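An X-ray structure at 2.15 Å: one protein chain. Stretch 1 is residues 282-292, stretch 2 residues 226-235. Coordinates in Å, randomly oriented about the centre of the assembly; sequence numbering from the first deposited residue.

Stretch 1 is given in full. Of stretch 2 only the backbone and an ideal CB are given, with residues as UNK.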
# COMPACT_ATOMS: atom_id res chain seq x y z
N SER A 282 -23.54 3.96 -16.89
CA SER A 282 -22.94 3.42 -15.68
C SER A 282 -21.57 2.84 -15.99
O SER A 282 -21.43 2.02 -16.89
CB SER A 282 -23.84 2.34 -15.08
OG SER A 282 -23.26 1.84 -13.90
N TRP A 283 -20.57 3.25 -15.22
CA TRP A 283 -19.25 2.65 -15.31
C TRP A 283 -19.09 1.46 -14.38
O TRP A 283 -17.96 1.05 -14.09
CB TRP A 283 -18.17 3.71 -15.07
CG TRP A 283 -17.84 4.41 -16.37
CD1 TRP A 283 -18.72 4.79 -17.34
CD2 TRP A 283 -16.54 4.76 -16.86
NE1 TRP A 283 -18.06 5.36 -18.39
CE2 TRP A 283 -16.71 5.36 -18.12
CE3 TRP A 283 -15.25 4.63 -16.34
CZ2 TRP A 283 -15.65 5.83 -18.87
CZ3 TRP A 283 -14.19 5.10 -17.10
CH2 TRP A 283 -14.39 5.69 -18.35
N GLU A 284 -20.20 0.90 -13.90
CA GLU A 284 -20.13 -0.35 -13.16
C GLU A 284 -19.45 -1.40 -14.02
O GLU A 284 -19.71 -1.51 -15.22
CB GLU A 284 -21.54 -0.83 -12.75
CG GLU A 284 -21.50 -2.18 -12.02
CD GLU A 284 -22.86 -2.67 -11.57
OE1 GLU A 284 -22.92 -3.75 -10.95
OE2 GLU A 284 -23.86 -1.98 -11.82
N ALA A 285 -18.53 -2.16 -13.40
CA ALA A 285 -17.80 -3.23 -14.07
C ALA A 285 -16.88 -2.75 -15.19
O ALA A 285 -16.41 -3.57 -15.99
CB ALA A 285 -18.77 -4.30 -14.62
N ILE A 286 -16.61 -1.44 -15.28
CA ILE A 286 -15.77 -0.91 -16.37
C ILE A 286 -14.42 -1.63 -16.45
O ILE A 286 -13.88 -1.82 -17.54
CB ILE A 286 -15.58 0.61 -16.20
CG1 ILE A 286 -14.90 1.22 -17.43
CG2 ILE A 286 -14.77 0.91 -14.94
CD1 ILE A 286 -15.70 1.04 -18.74
N LEU A 287 -13.85 -2.04 -15.31
CA LEU A 287 -12.53 -2.66 -15.36
C LEU A 287 -12.58 -4.00 -16.08
O LEU A 287 -11.72 -4.30 -16.92
CB LEU A 287 -11.94 -2.84 -13.97
CG LEU A 287 -11.51 -1.53 -13.31
CD1 LEU A 287 -10.87 -1.83 -11.93
CD2 LEU A 287 -10.55 -0.75 -14.22
N LYS A 288 -13.60 -4.82 -15.78
CA LYS A 288 -13.75 -6.07 -16.51
C LYS A 288 -14.14 -5.82 -17.95
O LYS A 288 -13.73 -6.56 -18.85
CB LYS A 288 -14.80 -6.97 -15.85
CG LYS A 288 -14.58 -8.44 -16.18
CD LYS A 288 -15.88 -9.16 -16.44
CE LYS A 288 -15.74 -10.64 -16.09
NZ LYS A 288 -14.46 -11.24 -16.58
N ARG A 289 -14.98 -4.81 -18.20
CA ARG A 289 -15.41 -4.58 -19.58
C ARG A 289 -14.25 -4.10 -20.44
O ARG A 289 -14.16 -4.46 -21.62
CB ARG A 289 -16.58 -3.60 -19.60
CG ARG A 289 -17.78 -4.19 -18.90
CD ARG A 289 -19.04 -3.40 -19.10
NE ARG A 289 -19.12 -2.23 -18.24
CZ ARG A 289 -19.00 -0.98 -18.68
NH1 ARG A 289 -18.79 -0.74 -19.98
NH2 ARG A 289 -19.11 0.04 -17.83
N LEU A 290 -13.34 -3.30 -19.87
CA LEU A 290 -12.18 -2.85 -20.63
C LEU A 290 -11.13 -3.95 -20.77
O LEU A 290 -10.47 -4.05 -21.81
CB LEU A 290 -11.58 -1.61 -19.97
CG LEU A 290 -12.44 -0.35 -20.10
CD1 LEU A 290 -11.71 0.84 -19.52
CD2 LEU A 290 -12.78 -0.07 -21.56
N TRP A 291 -10.96 -4.78 -19.74
CA TRP A 291 -10.00 -5.88 -19.76
C TRP A 291 -10.75 -7.18 -19.49
O TRP A 291 -10.65 -7.76 -18.40
CB TRP A 291 -8.85 -5.59 -18.79
CG TRP A 291 -8.03 -4.43 -19.30
CD1 TRP A 291 -7.12 -4.46 -20.33
CD2 TRP A 291 -8.08 -3.06 -18.86
NE1 TRP A 291 -6.61 -3.21 -20.55
CE2 TRP A 291 -7.18 -2.33 -19.67
CE3 TRP A 291 -8.81 -2.38 -17.87
CZ2 TRP A 291 -6.96 -0.95 -19.50
CZ3 TRP A 291 -8.60 -1.01 -17.71
CH2 TRP A 291 -7.69 -0.31 -18.53
N PRO A 292 -11.50 -7.67 -20.48
CA PRO A 292 -12.39 -8.83 -20.25
C PRO A 292 -11.67 -10.15 -20.07
O PRO A 292 -12.30 -11.12 -19.62
CB PRO A 292 -13.28 -8.84 -21.50
CG PRO A 292 -12.40 -8.24 -22.56
CD PRO A 292 -11.63 -7.14 -21.85
N UNK A 226 -6.72 5.98 -11.87
CA UNK A 226 -6.71 5.49 -13.24
C UNK A 226 -8.09 5.64 -13.87
O UNK A 226 -8.23 6.10 -15.01
CB UNK A 226 -6.26 4.03 -13.28
N UNK A 227 -9.13 5.26 -13.14
CA UNK A 227 -10.48 5.32 -13.68
C UNK A 227 -10.91 6.77 -13.91
O UNK A 227 -11.55 7.09 -14.91
CB UNK A 227 -11.46 4.62 -12.74
N UNK A 228 -10.55 7.66 -12.98
CA UNK A 228 -10.85 9.07 -13.17
C UNK A 228 -10.22 9.60 -14.45
O UNK A 228 -10.86 10.32 -15.22
CB UNK A 228 -10.36 9.88 -11.97
N UNK A 229 -8.95 9.25 -14.71
CA UNK A 229 -8.32 9.66 -15.95
C UNK A 229 -9.07 9.10 -17.17
O UNK A 229 -9.29 9.82 -18.16
CB UNK A 229 -6.86 9.21 -15.97
N UNK A 230 -9.47 7.84 -17.11
CA UNK A 230 -10.22 7.25 -18.22
C UNK A 230 -11.52 7.99 -18.47
O UNK A 230 -11.89 8.25 -19.63
CB UNK A 230 -10.51 5.77 -17.94
N UNK A 231 -12.26 8.32 -17.40
CA UNK A 231 -13.51 9.05 -17.55
C UNK A 231 -13.30 10.34 -18.33
O UNK A 231 -14.16 10.73 -19.13
CB UNK A 231 -14.12 9.35 -16.18
N UNK A 232 -12.18 11.02 -18.10
CA UNK A 232 -11.96 12.32 -18.72
C UNK A 232 -11.42 12.22 -20.14
O UNK A 232 -11.64 13.13 -20.94
CB UNK A 232 -10.99 13.14 -17.86
N UNK A 233 -10.71 11.14 -20.47
CA UNK A 233 -9.90 11.13 -21.69
C UNK A 233 -10.13 9.95 -22.61
O UNK A 233 -9.45 9.85 -23.64
CB UNK A 233 -8.42 11.17 -21.31
N UNK A 234 -11.07 9.06 -22.30
CA UNK A 234 -11.28 7.90 -23.15
C UNK A 234 -11.55 8.24 -24.62
O UNK A 234 -11.03 7.52 -25.48
CB UNK A 234 -12.45 7.08 -22.60
N UNK A 235 -12.27 9.32 -24.98
CA UNK A 235 -12.51 9.53 -26.43
C UNK A 235 -11.24 9.85 -27.18
O UNK A 235 -11.05 9.37 -28.31
CB UNK A 235 -13.52 10.66 -26.65

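Stretch 2 is helical throughout, and what stretch 1 offers it is almost wholly apolar: the indole of Trp-283, the branches of Ile-286, Leu-287 and Leu-290, and the far ring of Trp-291. No hydrogen bond joins the two; the contacts between them are packing contacts, made largely by apolar groups.

At position 226 CA-to-CB points sideways and no atom of stretch 1 lies within 5.5 Å of the ideal CB. A helical residue of many kinds would do; the deposited one is Val-226, which makes no close contact.

Position 227 also points sideways, but its ideal CB is 5.2 Å from Trp-283 CZ3 and 5.4 Å from Ile-286 CG2. A gap of that size between apolar groups suits a medium aliphatic chain, leucine, isoleucine or methionine, long enough to bend toward stretch 1. The residue is Ile-227, with chi1 m and chi2 t. Its CD1 comes to 4.1 Å from Leu-287 CG and 4.4 Å from Ile-286 CG2, while its CG2 lies 4.0 Å from Trp-283 CE3; the beta-branch thus lets one residue reach both the indole and the short helix.

Position 228 points away and 229 is out of reach, so stretch 1 sets no demand on either. They are Lys-228 and Phe-229.

Position 230 points toward stretch 1, its ideal CB just 3.8 Å from Trp-283 CZ3 and 5.3 Å from Leu-290 CD1. The chain must pass the indole and continue among apolar atoms, so leucine or methionine would suit, whereas a charge would find no partner in stretch 1 there. Leu-230 is found. Its CB packs 3.8 Å from Trp-283 CZ3, and its CD1 lies 3.6 Å from Leu-290 CD1 and 4.4 Å from Trp-291 CH2, linking the two tryptophans through one side chain.

At 231 CA-to-CB is sideways, with the ideal CB 4.3 Å from Trp-283 CH2. Methylenes could lie on the indole while a polar end runs past it, which suits glutamate, glutamine, lysine or arginine, though an aliphatic chain would also pack. Glu-231 places CG over the face of the six-membered ring in a CH-pi contact, 3.5 Å from Trp-283 CZ3, and its carboxylate makes no hydrogen bond to stretch 1.

Position 232 points away, leaving room for a polar residue. Asp-232 pairs with the lysine one turn back: Lys-228 NZ donates a hydrogen bond to Asp-232 OD2 at 2.8 Å, part of a salt bridge. Position 233 is out of reach and holds His-233.

Position 234 again points toward stretch 1, but its ideal CB is 4.9 Å from Trp-283 CH2, so a large apolar or aromatic group could bridge the gap. Trp-234, with chi1 p, brings CD1 to 3.7 Å from Trp-283 CZ2, at the edge of that indole; the two ring planes meet obliquely at 49°.

Position 235 is out of reach, and its N has no bond to the preceding turn, where the helix kinks. Proline, lacking an amide hydrogen, fits such a site, and Pro-235 occupies it.

Stretch 2 226-235: VIKFLEDHWP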
# COMPACT_ATOMS: atom_id res chain seq x y z
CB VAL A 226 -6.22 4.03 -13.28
CG1 VAL A 226 -6.38 3.47 -14.67
CG2 VAL A 226 -4.74 3.95 -12.87
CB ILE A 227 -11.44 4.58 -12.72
CG1 ILE A 227 -11.12 3.09 -12.73
CG2 ILE A 227 -12.90 4.88 -13.08
CD1 ILE A 227 -11.97 2.28 -11.80
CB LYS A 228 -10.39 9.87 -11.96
CG LYS A 228 -10.98 11.29 -11.89
CD LYS A 228 -9.94 12.37 -12.20
CE LYS A 228 -10.46 13.78 -11.86
NZ LYS A 228 -11.22 14.43 -12.96
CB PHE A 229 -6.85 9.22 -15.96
CG PHE A 229 -6.01 9.93 -16.98
CD1 PHE A 229 -5.93 9.45 -18.28
CD2 PHE A 229 -5.32 11.09 -16.65
CE1 PHE A 229 -5.16 10.09 -19.23
CE2 PHE A 229 -4.55 11.75 -17.60
CZ PHE A 229 -4.46 11.24 -18.89
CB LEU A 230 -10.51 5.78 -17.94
CG LEU A 230 -9.47 4.75 -18.34
CD1 LEU A 230 -9.88 3.40 -17.75
CD2 LEU A 230 -9.31 4.70 -19.86
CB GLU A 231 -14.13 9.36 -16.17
CG GLU A 231 -14.77 8.17 -15.48
CD GLU A 231 -15.14 8.45 -14.02
OE1 GLU A 231 -14.57 9.39 -13.42
OE2 GLU A 231 -15.99 7.73 -13.46
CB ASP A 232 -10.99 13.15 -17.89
CG ASP A 232 -11.61 13.68 -16.61
OD1 ASP A 232 -12.86 13.70 -16.51
OD2 ASP A 232 -10.84 14.04 -15.70
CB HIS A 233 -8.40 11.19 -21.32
CG HIS A 233 -8.06 12.39 -20.50
ND1 HIS A 233 -8.13 13.68 -20.99
CD2 HIS A 233 -7.66 12.51 -19.20
CE1 HIS A 233 -7.78 14.54 -20.05
NE2 HIS A 233 -7.50 13.85 -18.95
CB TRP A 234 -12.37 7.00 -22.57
CG TRP A 234 -13.79 7.51 -22.57
CD1 TRP A 234 -14.46 8.07 -21.52
CD2 TRP A 234 -14.73 7.46 -23.66
NE1 TRP A 234 -15.74 8.40 -21.89
CE2 TRP A 234 -15.94 8.03 -23.20
CE3 TRP A 234 -14.67 6.99 -24.99
CZ2 TRP A 234 -17.07 8.14 -24.00
CZ3 TRP A 234 -15.80 7.11 -25.80
CH2 TRP A 234 -16.99 7.68 -25.30
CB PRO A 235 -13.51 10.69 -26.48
CG PRO A 235 -14.13 10.69 -25.10
CD PRO A 235 -13.02 10.30 -24.18
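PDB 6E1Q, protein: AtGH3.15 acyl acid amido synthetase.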